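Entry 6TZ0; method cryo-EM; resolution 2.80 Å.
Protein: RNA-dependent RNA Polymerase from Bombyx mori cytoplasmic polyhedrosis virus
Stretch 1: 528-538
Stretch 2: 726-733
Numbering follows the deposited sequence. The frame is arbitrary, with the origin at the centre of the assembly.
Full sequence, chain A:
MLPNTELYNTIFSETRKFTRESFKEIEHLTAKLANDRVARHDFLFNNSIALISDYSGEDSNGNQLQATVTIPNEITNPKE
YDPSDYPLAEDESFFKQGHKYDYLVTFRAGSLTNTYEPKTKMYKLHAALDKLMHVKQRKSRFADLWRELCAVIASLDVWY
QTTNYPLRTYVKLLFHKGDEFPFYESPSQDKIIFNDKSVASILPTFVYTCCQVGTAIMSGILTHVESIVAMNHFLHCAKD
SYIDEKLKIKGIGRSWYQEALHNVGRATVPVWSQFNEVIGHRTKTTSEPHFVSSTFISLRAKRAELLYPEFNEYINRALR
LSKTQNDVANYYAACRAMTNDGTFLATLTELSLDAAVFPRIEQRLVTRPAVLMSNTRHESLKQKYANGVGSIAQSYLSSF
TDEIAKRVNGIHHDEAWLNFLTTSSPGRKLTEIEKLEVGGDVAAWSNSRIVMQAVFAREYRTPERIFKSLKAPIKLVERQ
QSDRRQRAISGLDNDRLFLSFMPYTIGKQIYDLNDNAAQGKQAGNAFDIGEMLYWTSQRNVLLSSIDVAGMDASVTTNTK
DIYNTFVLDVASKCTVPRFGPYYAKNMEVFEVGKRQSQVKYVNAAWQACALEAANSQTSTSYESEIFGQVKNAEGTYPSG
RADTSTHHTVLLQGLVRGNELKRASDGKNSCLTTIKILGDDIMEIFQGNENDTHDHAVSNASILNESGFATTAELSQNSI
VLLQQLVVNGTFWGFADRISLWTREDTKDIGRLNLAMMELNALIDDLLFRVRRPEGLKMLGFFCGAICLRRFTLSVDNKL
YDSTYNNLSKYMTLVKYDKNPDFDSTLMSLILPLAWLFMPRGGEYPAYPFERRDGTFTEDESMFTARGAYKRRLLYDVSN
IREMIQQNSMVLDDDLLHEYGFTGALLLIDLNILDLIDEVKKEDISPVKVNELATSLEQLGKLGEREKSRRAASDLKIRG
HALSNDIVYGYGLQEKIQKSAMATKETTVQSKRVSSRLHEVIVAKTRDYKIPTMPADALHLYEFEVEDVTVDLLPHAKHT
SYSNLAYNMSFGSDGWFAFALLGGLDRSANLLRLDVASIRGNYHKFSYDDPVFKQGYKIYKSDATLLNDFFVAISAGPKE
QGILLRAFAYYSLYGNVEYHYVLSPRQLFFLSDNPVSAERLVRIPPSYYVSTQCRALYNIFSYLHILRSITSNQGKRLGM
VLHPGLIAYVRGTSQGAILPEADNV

Stretch 1 528-538: DIGEMLYWTSQ
Stretch 2 (726-733) LVVNGTFW

Stretch 1 is helical through its middle, from about Gly530, with Ile529 in the N-cap position; phi runs from -62° to -77° and psi from -5° to -52° over Gly530 to Trp535. Its i to i+4 bonds run Leu533 N to Ile529 O, Tyr534 N to Gly530 O and Trp535 N to Glu531 O, each 2.9 Å; Thr536 N to Met532 O, also 2.9 Å, is weak. Stretch 2 continues a strand that begins earlier in the chain, with Leu726 and Val727 at -95/129 and -119/127, then turns back on itself through Asn729 (60/55) and Gly730 (74/22), both at positive phi. The hairpin is held by Val728 N to Thr731 O, 2.8 Å, and Trp733 N to Leu726 O, 3.0 Å.

Register is fixed by three CA pairs: Met532 CA to Val727 CA, 6.6 Å; Leu533 CA to Gly730 CA, 4.7 Å; Thr536 CA to Asn729 CA, 5.1 Å. The tightest of these falls at a glycine: an ideal CB on Gly730 would lie 3.5 Å from Ser537 OG.

No hydrogen bond crosses the interface, which buries 391 Å² in total; packing is largely apolar. Val727 (chi1 t) points toward the helix and is its hub: CG1 lies 3.7 Å from Leu533 CD1, while CG2 lies 3.9 Å from Met532 CB and 4.3 Å from Ile529 CB. Leu533 (chi1 -96°, chi2 p) leaves the backbone sideways, but its end comes nearer. Met532 is m, t, m. Ile529 (p, t) extends CD1 to 3.9 Å from Phe732 CB, with Phe732 at chi1 t, chi2 66°.

Thr536 (chi1 -37°) sets CG2 3.4 Å from Asn729 N. Its hydroxyl is engaged within stretch 1, OG1 donating to Met532 O at a very short 2.3 Å. Similarly, Ser537 (m) donates from OG to Leu533 O, 3.2 Å, turning a polar group back onto the helical backbone.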

# COMPACT_ATOMS: atom_id res chain seq x y z
N ASP A 528 7.69 21.40 -3.58
CA ASP A 528 6.44 20.68 -3.36
C ASP A 528 5.31 21.63 -2.99
O ASP A 528 4.14 21.33 -3.28
CB ASP A 528 6.63 19.66 -2.24
CG ASP A 528 7.65 18.60 -2.59
OD1 ASP A 528 7.80 18.29 -3.79
OD2 ASP A 528 8.31 18.09 -1.66
N ILE A 529 5.63 22.75 -2.37
CA ILE A 529 4.65 23.69 -1.85
C ILE A 529 4.59 24.96 -2.69
O ILE A 529 4.05 25.96 -2.24
CB ILE A 529 4.92 24.01 -0.38
CG1 ILE A 529 6.33 24.58 -0.21
CG2 ILE A 529 4.78 22.77 0.46
CD1 ILE A 529 6.64 25.03 1.18
N GLY A 530 5.14 24.93 -3.91
CA GLY A 530 5.26 26.14 -4.70
C GLY A 530 3.94 26.67 -5.22
O GLY A 530 3.75 27.89 -5.31
N GLU A 531 3.01 25.78 -5.55
CA GLU A 531 1.71 26.24 -6.02
C GLU A 531 0.88 26.83 -4.89
O GLU A 531 0.14 27.79 -5.10
CB GLU A 531 0.95 25.10 -6.70
CG GLU A 531 1.65 24.56 -7.94
CD GLU A 531 1.80 25.60 -9.05
OE1 GLU A 531 0.92 26.48 -9.19
OE2 GLU A 531 2.81 25.53 -9.79
N MET A 532 1.01 26.28 -3.68
CA MET A 532 0.32 26.86 -2.54
C MET A 532 0.94 28.20 -2.15
O MET A 532 0.23 29.14 -1.78
CB MET A 532 0.35 25.90 -1.35
CG MET A 532 -0.46 24.66 -1.56
SD MET A 532 -0.49 23.59 -0.11
CE MET A 532 1.13 22.85 -0.23
N LEU A 533 2.27 28.28 -2.21
CA LEU A 533 2.97 29.54 -1.98
C LEU A 533 2.59 30.60 -3.01
O LEU A 533 2.51 31.78 -2.67
CB LEU A 533 4.47 29.27 -2.00
CG LEU A 533 5.25 29.06 -0.69
CD1 LEU A 533 4.63 28.07 0.24
CD2 LEU A 533 6.58 28.50 -1.12
N TYR A 534 2.32 30.20 -4.25
CA TYR A 534 1.84 31.16 -5.24
C TYR A 534 0.39 31.56 -4.97
O TYR A 534 0.07 32.75 -4.90
CB TYR A 534 1.99 30.60 -6.65
CG TYR A 534 1.44 31.54 -7.70
CD1 TYR A 534 2.08 32.72 -7.99
CD2 TYR A 534 0.27 31.24 -8.38
CE1 TYR A 534 1.59 33.58 -8.93
CE2 TYR A 534 -0.24 32.10 -9.32
CZ TYR A 534 0.43 33.27 -9.59
OH TYR A 534 -0.05 34.14 -10.54
N TRP A 535 -0.50 30.58 -4.83
CA TRP A 535 -1.92 30.90 -4.72
C TRP A 535 -2.33 31.43 -3.36
O TRP A 535 -3.49 31.81 -3.19
CB TRP A 535 -2.79 29.69 -5.04
CG TRP A 535 -2.86 29.37 -6.48
CD1 TRP A 535 -2.24 28.35 -7.13
CD2 TRP A 535 -3.58 30.09 -7.47
NE1 TRP A 535 -2.54 28.38 -8.46
CE2 TRP A 535 -3.36 29.45 -8.70
CE3 TRP A 535 -4.40 31.23 -7.44
CZ2 TRP A 535 -3.92 29.90 -9.89
CZ3 TRP A 535 -4.95 31.67 -8.62
CH2 TRP A 535 -4.72 31.01 -9.82
N THR A 536 -1.44 31.48 -2.38
CA THR A 536 -1.80 32.09 -1.11
C THR A 536 -1.27 33.52 -1.03
O THR A 536 -1.69 34.28 -0.15
CB THR A 536 -1.28 31.23 0.05
OG1 THR A 536 -1.41 29.85 -0.31
CG2 THR A 536 -2.17 31.40 1.24
N SER A 537 -0.41 33.92 -1.96
CA SER A 537 -0.01 35.31 -2.15
C SER A 537 -1.00 36.10 -3.00
O SER A 537 -0.75 37.27 -3.28
CB SER A 537 1.37 35.38 -2.81
OG SER A 537 2.38 34.86 -1.97
N GLN A 538 -2.11 35.48 -3.40
CA GLN A 538 -3.08 36.13 -4.26
C GLN A 538 -4.20 36.74 -3.44
O GLN A 538 -4.36 36.46 -2.25
CB GLN A 538 -3.65 35.13 -5.26
CG GLN A 538 -2.59 34.47 -6.12
CD GLN A 538 -1.85 35.45 -6.97
OE1 GLN A 538 -2.45 36.36 -7.54
NE2 GLN A 538 -0.54 35.30 -7.05
N LEU A 726 1.26 22.58 5.79
CA LEU A 726 0.39 23.73 5.96
C LEU A 726 1.07 24.98 5.42
O LEU A 726 2.22 25.27 5.79
CB LEU A 726 0.02 23.92 7.43
CG LEU A 726 -0.79 25.14 7.83
CD1 LEU A 726 -2.10 25.19 7.12
CD2 LEU A 726 -1.01 25.15 9.32
N VAL A 727 0.37 25.72 4.57
CA VAL A 727 0.84 27.00 4.06
C VAL A 727 -0.17 28.06 4.49
O VAL A 727 -1.37 27.90 4.28
CB VAL A 727 1.00 26.99 2.53
CG1 VAL A 727 1.36 28.37 2.02
CG2 VAL A 727 2.07 25.99 2.12
N VAL A 728 0.33 29.11 5.14
CA VAL A 728 -0.49 30.23 5.61
C VAL A 728 0.16 31.51 5.11
O VAL A 728 1.17 31.94 5.67
CB VAL A 728 -0.63 30.25 7.14
CG1 VAL A 728 -1.48 31.41 7.57
CG2 VAL A 728 -1.21 28.96 7.67
N ASN A 729 -0.41 32.11 4.07
CA ASN A 729 -0.02 33.43 3.53
C ASN A 729 1.43 33.47 3.06
O ASN A 729 2.21 34.33 3.45
CB ASN A 729 -0.30 34.54 4.54
CG ASN A 729 -1.75 34.90 4.62
OD1 ASN A 729 -2.42 35.00 3.61
ND2 ASN A 729 -2.23 35.11 5.84
N GLY A 730 1.77 32.54 2.17
CA GLY A 730 3.12 32.51 1.64
C GLY A 730 4.16 32.00 2.60
O GLY A 730 5.35 32.26 2.41
N THR A 731 3.75 31.25 3.62
CA THR A 731 4.60 30.85 4.72
C THR A 731 4.32 29.40 5.10
O THR A 731 3.16 29.03 5.30
CB THR A 731 4.38 31.78 5.92
OG1 THR A 731 4.98 33.06 5.67
CG2 THR A 731 4.87 31.19 7.21
N PHE A 732 5.37 28.60 5.19
CA PHE A 732 5.27 27.18 5.52
C PHE A 732 5.33 26.98 7.03
O PHE A 732 6.35 27.26 7.66
CB PHE A 732 6.40 26.42 4.82
CG PHE A 732 6.50 24.98 5.21
CD1 PHE A 732 5.50 24.09 4.89
CD2 PHE A 732 7.63 24.51 5.86
CE1 PHE A 732 5.60 22.76 5.23
CE2 PHE A 732 7.74 23.18 6.21
CZ PHE A 732 6.72 22.31 5.89
N TRP A 733 4.23 26.49 7.61
CA TRP A 733 4.20 26.10 9.02
C TRP A 733 4.47 24.59 9.07
O TRP A 733 3.58 23.79 8.79
CB TRP A 733 2.87 26.43 9.71
CG TRP A 733 2.51 27.89 9.83
CD1 TRP A 733 3.18 28.95 9.32
CD2 TRP A 733 1.40 28.43 10.56
NE1 TRP A 733 2.54 30.12 9.65
CE2 TRP A 733 1.45 29.82 10.42
CE3 TRP A 733 0.36 27.86 11.30
CZ2 TRP A 733 0.50 30.66 11.00
CZ3 TRP A 733 -0.58 28.70 11.88
CH2 TRP A 733 -0.50 30.08 11.72